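Local coordinates for protein glutathione transferase lambda1 (Populus trichocarpa, PDB 4PQH) that probably transfers glutathione to electrophilic substrates and acts as a thiol transferase, as a monomeric plant enzyme of the Lambda class of glutathione transferases, at residues A[67-72]-A[77-82]; A[36-41]-A[90-95]. All coordinates share one frame; numbering follows the deposited sequence.

Contact 1. Residues A[67-72]-A[77-82]; sequences AWYKEK and NKVPSL. With GSH (glutathione), chain C.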
ATOM      1  N   ALA A  67      -1.348  -7.971  23.113  1.00 30.95           N
ATOM      2  CA  ALA A  67      -0.201  -8.854  23.270  1.00 32.53           C
ATOM      3  C   ALA A  67      -0.387 -10.132  22.463  1.00 32.85           C
ATOM      4  O   ALA A  67       0.591 -10.744  22.029  1.00 33.76           O
ATOM      5  CB  ALA A  67       0.023  -9.179  24.735  1.00 33.27           C
ATOM      6  N   TRP A  68      -1.642 -10.524  22.248  1.00 31.21           N
ATOM      7  CA  TRP A  68      -1.927 -11.742  21.490  1.00 31.24           C
ATOM      8  C   TRP A  68      -1.485 -11.659  20.032  1.00 31.43           C
ATOM      9  O   TRP A  68      -1.374 -12.683  19.365  1.00 31.61           O
ATOM     10  CB  TRP A  68      -3.405 -12.170  21.592  1.00 29.98           C
ATOM     11  CG  TRP A  68      -4.440 -11.131  21.203  1.00 30.26           C
ATOM     12  CD1 TRP A  68      -5.281 -10.465  22.050  1.00 30.95           C
ATOM     13  CD2 TRP A  68      -4.758 -10.664  19.878  1.00 29.59           C
ATOM     14  NE1 TRP A  68      -6.094  -9.613  21.340  1.00 31.21           N
ATOM     15  CE2 TRP A  68      -5.798  -9.721  20.007  1.00 30.03           C
ATOM     16  CE3 TRP A  68      -4.269 -10.956  18.599  1.00 29.23           C
ATOM     17  CZ2 TRP A  68      -6.339  -9.050  18.912  1.00 29.70           C
ATOM     18  CZ3 TRP A  68      -4.814 -10.292  17.508  1.00 28.92           C
ATOM     19  CH2 TRP A  68      -5.839  -9.351  17.673  1.00 28.99           C
ATOM     20  N   TYR A  69      -1.234 -10.450  19.535  1.00 30.29           N
ATOM     21  CA  TYR A  69      -0.812 -10.302  18.147  1.00 30.24           C
ATOM     22  C   TYR A  69       0.571 -10.911  17.957  1.00 31.64           C
ATOM     23  O   TYR A  69       0.762 -11.795  17.127  1.00 30.35           O
ATOM     24  CB  TYR A  69      -0.841  -8.839  17.688  1.00 28.33           C
ATOM     25  CG  TYR A  69      -0.471  -8.662  16.227  1.00 25.86           C
ATOM     26  CD1 TYR A  69      -1.246  -9.228  15.214  1.00 24.82           C
ATOM     27  CD2 TYR A  69       0.655  -7.934  15.857  1.00 25.26           C
ATOM     28  CE1 TYR A  69      -0.909  -9.067  13.888  1.00 24.37           C
ATOM     29  CE2 TYR A  69       0.997  -7.776  14.521  1.00 24.40           C
ATOM     30  CZ  TYR A  69       0.211  -8.349  13.543  1.00 23.62           C
ATOM     31  OH  TYR A  69       0.545  -8.195  12.213  1.00 24.16           O
ATOM     32  N   LYS A  70       1.530 -10.450  18.751  1.00 33.84           N
ATOM     33  CA  LYS A  70       2.884 -10.979  18.694  1.00 36.95           C
ATOM     34  C   LYS A  70       2.918 -12.437  19.156  1.00 37.06           C
ATOM     35  O   LYS A  70       3.668 -13.254  18.621  1.00 35.52           O
ATOM     36  CB  LYS A  70       3.816 -10.115  19.550  1.00 40.60           C
ATOM     37  CG  LYS A  70       5.206 -10.693  19.774  1.00 44.03           C
ATOM     38  CD  LYS A  70       6.059  -9.750  20.613  1.00 46.33           C
ATOM     39  CE  LYS A  70       7.382 -10.393  21.012  1.00 48.12           C
ATOM     40  NZ  LYS A  70       8.177 -10.820  19.826  1.00 49.24           N
ATOM     41  N   GLU A  71       2.080 -12.762  20.133  1.00 38.63           N
ATOM     42  CA  GLU A  71       2.127 -14.072  20.772  1.00 41.03           C
ATOM     43  C   GLU A  71       1.398 -15.173  19.999  1.00 38.07           C
ATOM     44  O   GLU A  71       1.823 -16.327  20.017  1.00 39.65           O
ATOM     45  CB  GLU A  71       1.599 -13.980  22.208  1.00 45.95           C
ATOM     46  CG  GLU A  71       2.457 -13.103  23.120  1.00 50.77           C
ATOM     47  CD  GLU A  71       1.847 -12.891  24.497  1.00 54.71           C
ATOM     48  OE1 GLU A  71       0.748 -13.426  24.757  1.00 55.79           O
ATOM     49  OE2 GLU A  71       2.469 -12.183  25.319  1.00 55.37           O
ATOM     50  N   LYS A  72       0.312 -14.824  19.318  1.00 33.51           N
ATOM     51  CA  LYS A  72      -0.526 -15.846  18.691  1.00 28.60           C
ATOM     52  C   LYS A  72      -0.669 -15.710  17.181  1.00 39.91           C
ATOM     53  O   LYS A  72      -1.023 -16.671  16.499  1.00 33.08           O
ATOM     54  CB  LYS A  72      -1.916 -15.849  19.324  1.00 31.57           C
ATOM     55  CG  LYS A  72      -1.915 -16.191  20.798  1.00 33.10           C
ATOM     56  CD  LYS A  72      -3.274 -15.931  21.412  1.00 41.28           C
ATOM     57  CE  LYS A  72      -4.378 -16.469  20.524  1.00 43.78           C
ATOM     58  NZ  LYS A  72      -5.680 -16.530  21.236  1.00 64.50           N
ATOM     59  N   ASN A  77       5.688  -8.841  14.997  1.00 27.55           N
ATOM     60  CA  ASN A  77       4.977  -7.765  15.683  1.00 26.05           C
ATOM     61  C   ASN A  77       4.916  -6.471  14.877  1.00 25.85           C
ATOM     62  O   ASN A  77       5.153  -5.379  15.402  1.00 27.57           O
ATOM     63  CB  ASN A  77       5.595  -7.517  17.063  1.00 26.67           C
ATOM     64  CG  ASN A  77       4.668  -6.761  17.995  1.00 26.81           C
ATOM     65  OD1 ASN A  77       3.451  -6.786  17.841  1.00 28.19           O
ATOM     66  ND2 ASN A  77       5.249  -6.086  18.978  1.00 27.99           N
ATOM     67  N   LYS A  78       4.617  -6.613  13.591  1.00 25.47           N
ATOM     68  CA  LYS A  78       4.376  -5.473  12.717  1.00 24.79           C
ATOM     69  C   LYS A  78       3.131  -5.731  11.887  1.00 23.26           C
ATOM     70  O   LYS A  78       2.707  -6.881  11.756  1.00 23.87           O
ATOM     71  CB  LYS A  78       5.570  -5.231  11.792  1.00 27.79           C
ATOM     72  CG  LYS A  78       6.852  -4.843  12.521  1.00 30.19           C
ATOM     73  CD  LYS A  78       7.979  -4.527  11.552  1.00 33.31           C
ATOM     74  CE  LYS A  78       9.228  -4.064  12.290  1.00 36.90           C
ATOM     75  NZ  LYS A  78      10.367  -3.830  11.359  1.00 39.17           N
ATOM     76  N   VAL A  79       2.538  -4.660  11.359  1.00 21.70           N
ATOM     77  CA  VAL A  79       1.462  -4.782  10.371  1.00 21.19           C
ATOM     78  C   VAL A  79       1.971  -4.286   9.025  1.00 18.84           C
ATOM     79  O   VAL A  79       2.822  -3.408   8.977  1.00 19.34           O
ATOM     80  CB  VAL A  79       0.191  -3.992  10.779  1.00 21.11           C
ATOM     81  CG1 VAL A  79      -0.470  -4.635  11.989  1.00 20.53           C
ATOM     82  CG2 VAL A  79       0.514  -2.520  11.040  1.00 20.33           C
ATOM     83  N   PRO A  80       1.450  -4.837   7.914  1.00 17.99           N
ATOM     84  CA  PRO A  80       0.399  -5.855   7.818  1.00 16.22           C
ATOM     85  C   PRO A  80       0.908  -7.280   7.946  1.00 17.28           C
ATOM     86  O   PRO A  80       2.083  -7.565   7.715  1.00 17.94           O
ATOM     87  CB  PRO A  80      -0.132  -5.660   6.397  1.00 16.50           C
ATOM     88  CG  PRO A  80       1.075  -5.219   5.636  1.00 18.07           C
ATOM     89  CD  PRO A  80       1.841  -4.329   6.587  1.00 17.61           C
ATOM     90  N   SER A  81      -0.005  -8.169   8.302  1.00 17.05           N
ATOM     91  CA  SER A  81       0.211  -9.595   8.139  1.00 17.57           C
ATOM     92  C   SER A  81      -1.096 -10.211   7.644  1.00 18.64           C
ATOM     93  O   SER A  81      -2.182  -9.673   7.889  1.00 18.41           O
ATOM     94  CB  SER A  81       0.694 -10.247   9.437  1.00 20.00           C
ATOM     95  OG  SER A  81      -0.311 -10.255  10.434  1.00 20.46           O
ATOM     96  N   LEU A  82      -0.976 -11.329   6.939  1.00 17.67           N
ATOM     97  CA  LEU A  82      -2.122 -11.994   6.343  1.00 17.77           C
ATOM     98  C   LEU A  82      -2.183 -13.420   6.847  1.00 19.27           C
ATOM     99  O   LEU A  82      -1.224 -14.181   6.690  1.00 20.24           O
ATOM    100  CB  LEU A  82      -2.011 -11.995   4.819  1.00 17.34           C
ATOM    101  CG  LEU A  82      -3.170 -12.663   4.073  1.00 18.98           C
ATOM    102  CD1 LEU A  82      -4.445 -11.838   4.209  1.00 19.76           C
ATOM    103  CD2 LEU A  82      -2.809 -12.888   2.615  1.00 20.60           C
TER
HETATM  104  N1  GSH C 300       8.645  -3.932   5.666  0.58 15.55           N
HETATM  105  CA1 GSH C 300       7.347  -3.982   6.311  0.58 14.76           C
HETATM  106  C1  GSH C 300       6.321  -4.099   5.222  0.58 20.79           C
HETATM  107  O11 GSH C 300       6.615  -3.707   4.072  0.58 12.61           O
HETATM  108  O12 GSH C 300       5.206  -4.599   5.457  0.58 13.78           O
HETATM  109  CB1 GSH C 300       7.113  -2.720   7.146  0.58 18.74           C
HETATM  110  CG1 GSH C 300       5.894  -2.821   8.061  0.58 12.20           C
HETATM  111  CD1 GSH C 300       5.903  -1.681   9.056  0.58 22.80           C
HETATM  112  OE1 GSH C 300       7.075  -0.912   9.205  0.58 27.64           O
HETATM  113  N2  GSH C 300       4.800  -1.439   9.768  0.58 13.99           N
HETATM  114  CA2 GSH C 300       4.889  -0.516  10.893  0.58 25.56           C
HETATM  115  C2  GSH C 300       4.683  -1.220  12.198  0.58 32.83           C
HETATM  116  O2  GSH C 300       3.880  -2.368  12.262  0.58 13.19           O
HETATM  117  CB2 GSH C 300       3.848   0.589  10.805  0.58 16.23           C
HETATM  118  SG2 GSH C 300       4.201   1.853   9.556  0.58 33.76           S
HETATM  119  N3  GSH C 300       5.274  -0.717  13.279  0.58 19.77           N
HETATM  120  CA3 GSH C 300       5.030  -1.330  14.571  0.58 26.11           C
HETATM  121  C3  GSH C 300       6.314  -1.742  15.245  0.58 32.31           C
HETATM  122  O31 GSH C 300       6.298  -2.176  16.417  0.58 39.92           O
HETATM  123  O32 GSH C 300       7.406  -1.666  14.640  0.58 30.97           O
HETATM  124  O   HOH W   1       1.568  -7.657  19.990  1.00 27.70           O

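Contact 2. Residues A[36-41]-A[90-95]; sequences CPYAQR and GESLDL. With GSH (glutathione), chain C.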
ATOM      1  N   CYS A  36      -1.521   2.863   8.789  1.00 18.01           N
ATOM      2  CA  CYS A  36      -0.228   2.378   8.312  1.00 17.42           C
ATOM      3  C   CYS A  36      -0.191   2.297   6.787  1.00 16.67           C
ATOM      4  O   CYS A  36      -0.995   1.581   6.191  1.00 15.73           O
ATOM      5  CB  CYS A  36       0.081   0.997   8.909  1.00 19.16           C
ATOM      6  SG  CYS A  36       1.607   0.235   8.274  1.00 20.24           S
ATOM      7  N   PRO A  37       0.757   3.005   6.145  1.00 14.65           N
ATOM      8  CA  PRO A  37       0.779   2.944   4.672  1.00 14.48           C
ATOM      9  C   PRO A  37       1.164   1.570   4.107  1.00 13.80           C
ATOM     10  O   PRO A  37       0.693   1.203   3.029  1.00 13.31           O
ATOM     11  CB  PRO A  37       1.833   3.991   4.286  1.00 14.53           C
ATOM     12  CG  PRO A  37       2.736   4.087   5.500  1.00 15.10           C
ATOM     13  CD  PRO A  37       1.840   3.849   6.693  1.00 14.67           C
ATOM     14  N   TYR A  38       2.006   0.821   4.807  1.00 13.57           N
ATOM     15  CA  TYR A  38       2.357  -0.520   4.354  1.00 14.77           C
ATOM     16  C   TYR A  38       1.128  -1.417   4.354  1.00 15.05           C
ATOM     17  O   TYR A  38       0.891  -2.178   3.405  1.00 15.28           O
ATOM     18  CB  TYR A  38       3.448  -1.108   5.251  1.00 15.78           C
ATOM     19  CG  TYR A  38       4.725  -0.317   5.195  1.00 16.03           C
ATOM     20  CD1 TYR A  38       5.605  -0.458   4.131  1.00 15.25           C
ATOM     21  CD2 TYR A  38       5.050   0.582   6.202  1.00 17.85           C
ATOM     22  CE1 TYR A  38       6.774   0.274   4.076  1.00 17.00           C
ATOM     23  CE2 TYR A  38       6.207   1.311   6.152  1.00 18.23           C
ATOM     24  CZ  TYR A  38       7.067   1.156   5.097  1.00 18.48           C
ATOM     25  OH  TYR A  38       8.223   1.893   5.064  1.00 22.07           O
ATOM     26  N   ALA A  39       0.331  -1.311   5.412  1.00 14.22           N
ATOM     27  CA  ALA A  39      -0.905  -2.077   5.511  1.00 14.35           C
ATOM     28  C   ALA A  39      -1.923  -1.610   4.471  1.00 13.35           C
ATOM     29  O   ALA A  39      -2.671  -2.418   3.906  1.00 13.96           O
ATOM     30  CB  ALA A  39      -1.482  -1.979   6.924  1.00 15.40           C
ATOM     31  N   GLN A  40      -1.944  -0.307   4.207  1.00 12.44           N
ATOM     32  CA  GLN A  40      -2.858   0.237   3.212  1.00 12.21           C
ATOM     33  C   GLN A  40      -2.612  -0.376   1.839  1.00 12.98           C
ATOM     34  O   GLN A  40      -3.563  -0.611   1.100  1.00 12.93           O
ATOM     35  CB  GLN A  40      -2.741   1.757   3.142  1.00 11.46           C
ATOM     36  CG  GLN A  40      -3.898   2.420   2.407  1.00 12.76           C
ATOM     37  CD  GLN A  40      -3.676   3.904   2.194  1.00 12.27           C
ATOM     38  OE1 GLN A  40      -2.665   4.461   2.643  1.00 14.89           O
ATOM     39  NE2 GLN A  40      -4.618   4.558   1.522  1.00 13.63           N
ATOM     40  N   ARG A  41      -1.355  -0.645   1.489  1.00 13.44           N
ATOM     41  CA  ARG A  41      -1.051  -1.339   0.228  1.00 13.16           C
ATOM     42  C   ARG A  41      -1.876  -2.600   0.080  1.00 12.38           C
ATOM     43  O   ARG A  41      -2.438  -2.876  -0.985  1.00 11.63           O
ATOM     44  CB  ARG A  41       0.418  -1.756   0.193  1.00 11.26           C
ATOM     45  CG  ARG A  41       1.415  -0.631  -0.017  1.00 11.68           C
ATOM     46  CD  ARG A  41       2.831  -1.201  -0.011  1.00 13.33           C
ATOM     47  NE  ARG A  41       3.838  -0.254  -0.494  1.00 13.30           N
ATOM     48  CZ  ARG A  41       5.132  -0.309  -0.194  1.00 12.62           C
ATOM     49  NH1 ARG A  41       5.596  -1.252   0.619  1.00 14.66           N
ATOM     50  NH2 ARG A  41       5.961   0.585  -0.711  1.00 14.14           N
ATOM     51  N   GLY A  90       3.957 -11.989   6.358  1.00 22.72           N
ATOM     52  CA  GLY A  90       4.118 -10.548   6.415  1.00 22.36           C
ATOM     53  C   GLY A  90       4.771  -9.991   5.166  1.00 22.34           C
ATOM     54  O   GLY A  90       4.895 -10.693   4.160  1.00 23.05           O
ATOM     55  N   GLU A  91       5.193  -8.731   5.262  1.00 20.79           N
ATOM     56  CA  GLU A  91       5.845  -7.962   4.196  1.00 19.81           C
ATOM     57  C   GLU A  91       4.864  -7.486   3.129  1.00 17.60           C
ATOM     58  O   GLU A  91       4.422  -8.257   2.274  1.00 18.20           O
ATOM     59  CB  GLU A  91       7.041  -8.695   3.575  1.00 20.00           C
ATOM     60  CG  GLU A  91       8.241  -8.828   4.510  1.00 22.15           C
ATOM     61  CD  GLU A  91       8.783  -7.485   4.987  1.00 24.54           C
ATOM     62  OE1 GLU A  91       9.517  -7.478   5.991  1.00 26.54           O
ATOM     63  OE2 GLU A  91       8.487  -6.441   4.363  1.00 25.78           O
ATOM     64  N   SER A  92       4.527  -6.203   3.189  1.00 16.03           N
ATOM     65  CA  SER A  92       3.503  -5.624   2.313  1.00 15.05           C
ATOM     66  C   SER A  92       3.671  -5.930   0.823  1.00 14.83           C
ATOM     67  O   SER A  92       2.695  -6.267   0.147  1.00 14.26           O
ATOM     68  CB  SER A  92       3.408  -4.114   2.549  1.00 14.02           C
ATOM     69  OG  SER A  92       4.617  -3.451   2.204  1.00 14.53           O
ATOM     70  N   LEU A  93       4.884  -5.799   0.300  1.00 16.01           N
ATOM     71  CA  LEU A  93       5.118  -6.069  -1.121  1.00 15.90           C
ATOM     72  C   LEU A  93       4.926  -7.537  -1.472  1.00 17.10           C
ATOM     73  O   LEU A  93       4.381  -7.863  -2.527  1.00 18.87           O
ATOM     74  CB  LEU A  93       6.504  -5.591  -1.552  1.00 16.90           C
ATOM     75  CG  LEU A  93       6.692  -4.076  -1.518  1.00 16.56           C
ATOM     76  CD1 LEU A  93       8.117  -3.726  -1.909  1.00 19.96           C
ATOM     77  CD2 LEU A  93       5.684  -3.402  -2.453  1.00 16.02           C
ATOM     78  N   ASP A  94       5.379  -8.424  -0.593  1.00 17.88           N
ATOM     79  CA  ASP A  94       5.136  -9.848  -0.771  1.00 17.13           C
ATOM     80  C   ASP A  94       3.637 -10.120  -0.745  1.00 16.70           C
ATOM     81  O   ASP A  94       3.122 -10.892  -1.560  1.00 15.48           O
ATOM     82  CB  ASP A  94       5.828 -10.669   0.320  1.00 21.71           C
ATOM     83  CG  ASP A  94       7.329 -10.710   0.156  1.00 28.11           C
ATOM     84  OD1 ASP A  94       7.823 -10.336  -0.929  1.00 30.12           O
ATOM     85  OD2 ASP A  94       8.015 -11.132   1.111  1.00 32.41           O
ATOM     86  N   LEU A  95       2.936  -9.470   0.179  1.00 15.68           N
ATOM     87  CA  LEU A  95       1.512  -9.723   0.383  1.00 15.41           C
ATOM     88  C   LEU A  95       0.626  -9.255  -0.760  1.00 14.90           C
ATOM     89  O   LEU A  95      -0.340  -9.934  -1.099  1.00 15.64           O
ATOM     90  CB  LEU A  95       1.032  -9.092   1.689  1.00 15.30           C
ATOM     91  CG  LEU A  95       1.544  -9.753   2.966  1.00 15.81           C
ATOM     92  CD1 LEU A  95       0.893  -9.091   4.165  1.00 17.51           C
ATOM     93  CD2 LEU A  95       1.217 -11.234   2.913  1.00 17.28           C
TER
HETATM   94  N1  GSH C 300       8.645  -3.932   5.666  0.58 15.55           N
HETATM   95  CA1 GSH C 300       7.347  -3.982   6.311  0.58 14.76           C
HETATM   96  C1  GSH C 300       6.321  -4.099   5.222  0.58 20.79           C
HETATM   97  O11 GSH C 300       6.615  -3.707   4.072  0.58 12.61           O
HETATM   98  O12 GSH C 300       5.206  -4.599   5.457  0.58 13.78           O
HETATM   99  CB1 GSH C 300       7.113  -2.720   7.146  0.58 18.74           C
HETATM  100  CG1 GSH C 300       5.894  -2.821   8.061  0.58 12.20           C
HETATM  101  CD1 GSH C 300       5.903  -1.681   9.056  0.58 22.80           C
HETATM  102  OE1 GSH C 300       7.075  -0.912   9.205  0.58 27.64           O
HETATM  103  N2  GSH C 300       4.800  -1.439   9.768  0.58 13.99           N
HETATM  104  CA2 GSH C 300       4.889  -0.516  10.893  0.58 25.56           C
HETATM  105  C2  GSH C 300       4.683  -1.220  12.198  0.58 32.83           C
HETATM  106  O2  GSH C 300       3.880  -2.368  12.262  0.58 13.19           O
HETATM  107  CB2 GSH C 300       3.848   0.589  10.805  0.58 16.23           C
HETATM  108  SG2 GSH C 300       4.201   1.853   9.556  0.58 33.76           S
HETATM  109  N3  GSH C 300       5.274  -0.717  13.279  0.58 19.77           N
HETATM  110  CA3 GSH C 300       5.030  -1.330  14.571  0.58 26.11           C
HETATM  111  C3  GSH C 300       6.314  -1.742  15.245  0.58 32.31           C
HETATM  112  O31 GSH C 300       6.298  -2.176  16.417  0.58 39.92           O
HETATM  113  O32 GSH C 300       7.406  -1.666  14.640  0.58 30.97           O

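Contact 1. Residues A[67-72]-A[77-82]
With chi1 at -177°, Tyr-69 swings its ring away from its own backbone N and out from the helix toward segment 77-82, the loop that runs into strand 81-84, while Ser-81, chi1 68°, turns its OG back to meet the phenol. The hydroxyl is gripped twice: OH donates to Lys-78 O at 2.6 Å and accepts from Ser-81 OG at 2.9 Å. A tyrosine suits this place because its long flat ring spans the gap between helix and loop and still ends in a hydroxyl that can both donate and accept a hydrogen bond. Val-79 CG1 adds an apolar touch 4.1 Å from Tyr-69 CZ.

Nearer the helix, Asn-77 OD1 lies in the ring plane at the edge, 3.6 Å from Tyr-69 CD2, with the amide turned 49° against the ring. This OD1 takes hydrogen bonds from a water that bridges to Lys-70 N and from Arg-65 NH1, itself bonded to glutathione, which makes Asn-77 a second-shell residue as well. The aliphatic start of Lys-70 passes across Asn-77 at about a right angle, its CB 3.8 Å from OD1.

The loop 77-80, held in this way, offers its backbone to glutathione: Val-79 N donates to O2 at 2.8 Å, and Val-79 O accepts from N2 at 2.9 Å. Pro-80 is the cis-proline characteristic of the thioredoxin fold of glutathione transferases. Beyond it the chain enters strand 81-84, where Ser-81 pairs with Tyr-31 of strand 28-32, while Pro-80 packs on helices 37-48 and 92-102.

Contact 2. Residues A[36-41]-A[90-95]
Arg-41 reaches across to Ser-92 with its guanidinium edge-on: NH1 donates to OG at 2.9 Å, with an N-H...O angle of 151° and the oxygen almost exactly in the guanidinium plane. Leu-93 lies against one face of the same group, its CD2 3.7 Å above the plane and offset toward the rim. Arginine fits here because its flat face, carrying no N-H donors, packs against a methyl group while donors line its edge; NE meanwhile bonds to Ala-174 O in helix 170-190, which helps fix the plane.

Ser-92 OG passes the interaction on, donating to glutathione O11 at 2.7 Å. A small hydroxyl can thus accept from the arginine and donate to the carboxylate. Ser-92 N gives a further bond to O12 at 2.9 Å, and the first turn of helix 92-102 probably stabilises the negative charge through its dipole. Glu-91, at the N-cap position, bends its chain at chi2 (-59°) to bring OE2 to the amino group N1 of the ligand, 2.8 Å away.

Tyr-38 turns its edge to Ser-92 OG, 3.7 Å from CD1, and one face to glutathione, whose CB1 sits 3.9 Å above the ring centre. The ring also meets Phe-178 edge-to-face. At the start of helix 37-48, Cys-36 SG accepts a capping bond from Ala-39 N and lies 3.3 Å from glutathione SG2, too far for a disulfide, although this cysteine can bind glutathione covalently. A cysteine at a helix N-terminus, facing glutathione whose gamma-glutamyl end is held by a Glu-Ser pair, characterises the G-site of cysteine-type glutathione transferases on the thioredoxin fold.

From the N terminus, the chain runs through strand 28-32 into helix 37-48, which supplies the first half of contact 2. It continues through strand 55-59 to helix 67-73, and after three residues, 77-82 turn back on that helix, closing the short loop of contact 1. Strands 81-84 and 87-90 then lead to helix 92-102, whose start completes contact 2. The short closure therefore falls wholly within the long one, without crossing it. Contact 1 ties helix 67-73 to the loop leading into the inner strand 81-84, contact 2 joins two helices, and the two meet where Pro-80 CD packs 3.6 Å from Ala-39 N. Glutathione touches both.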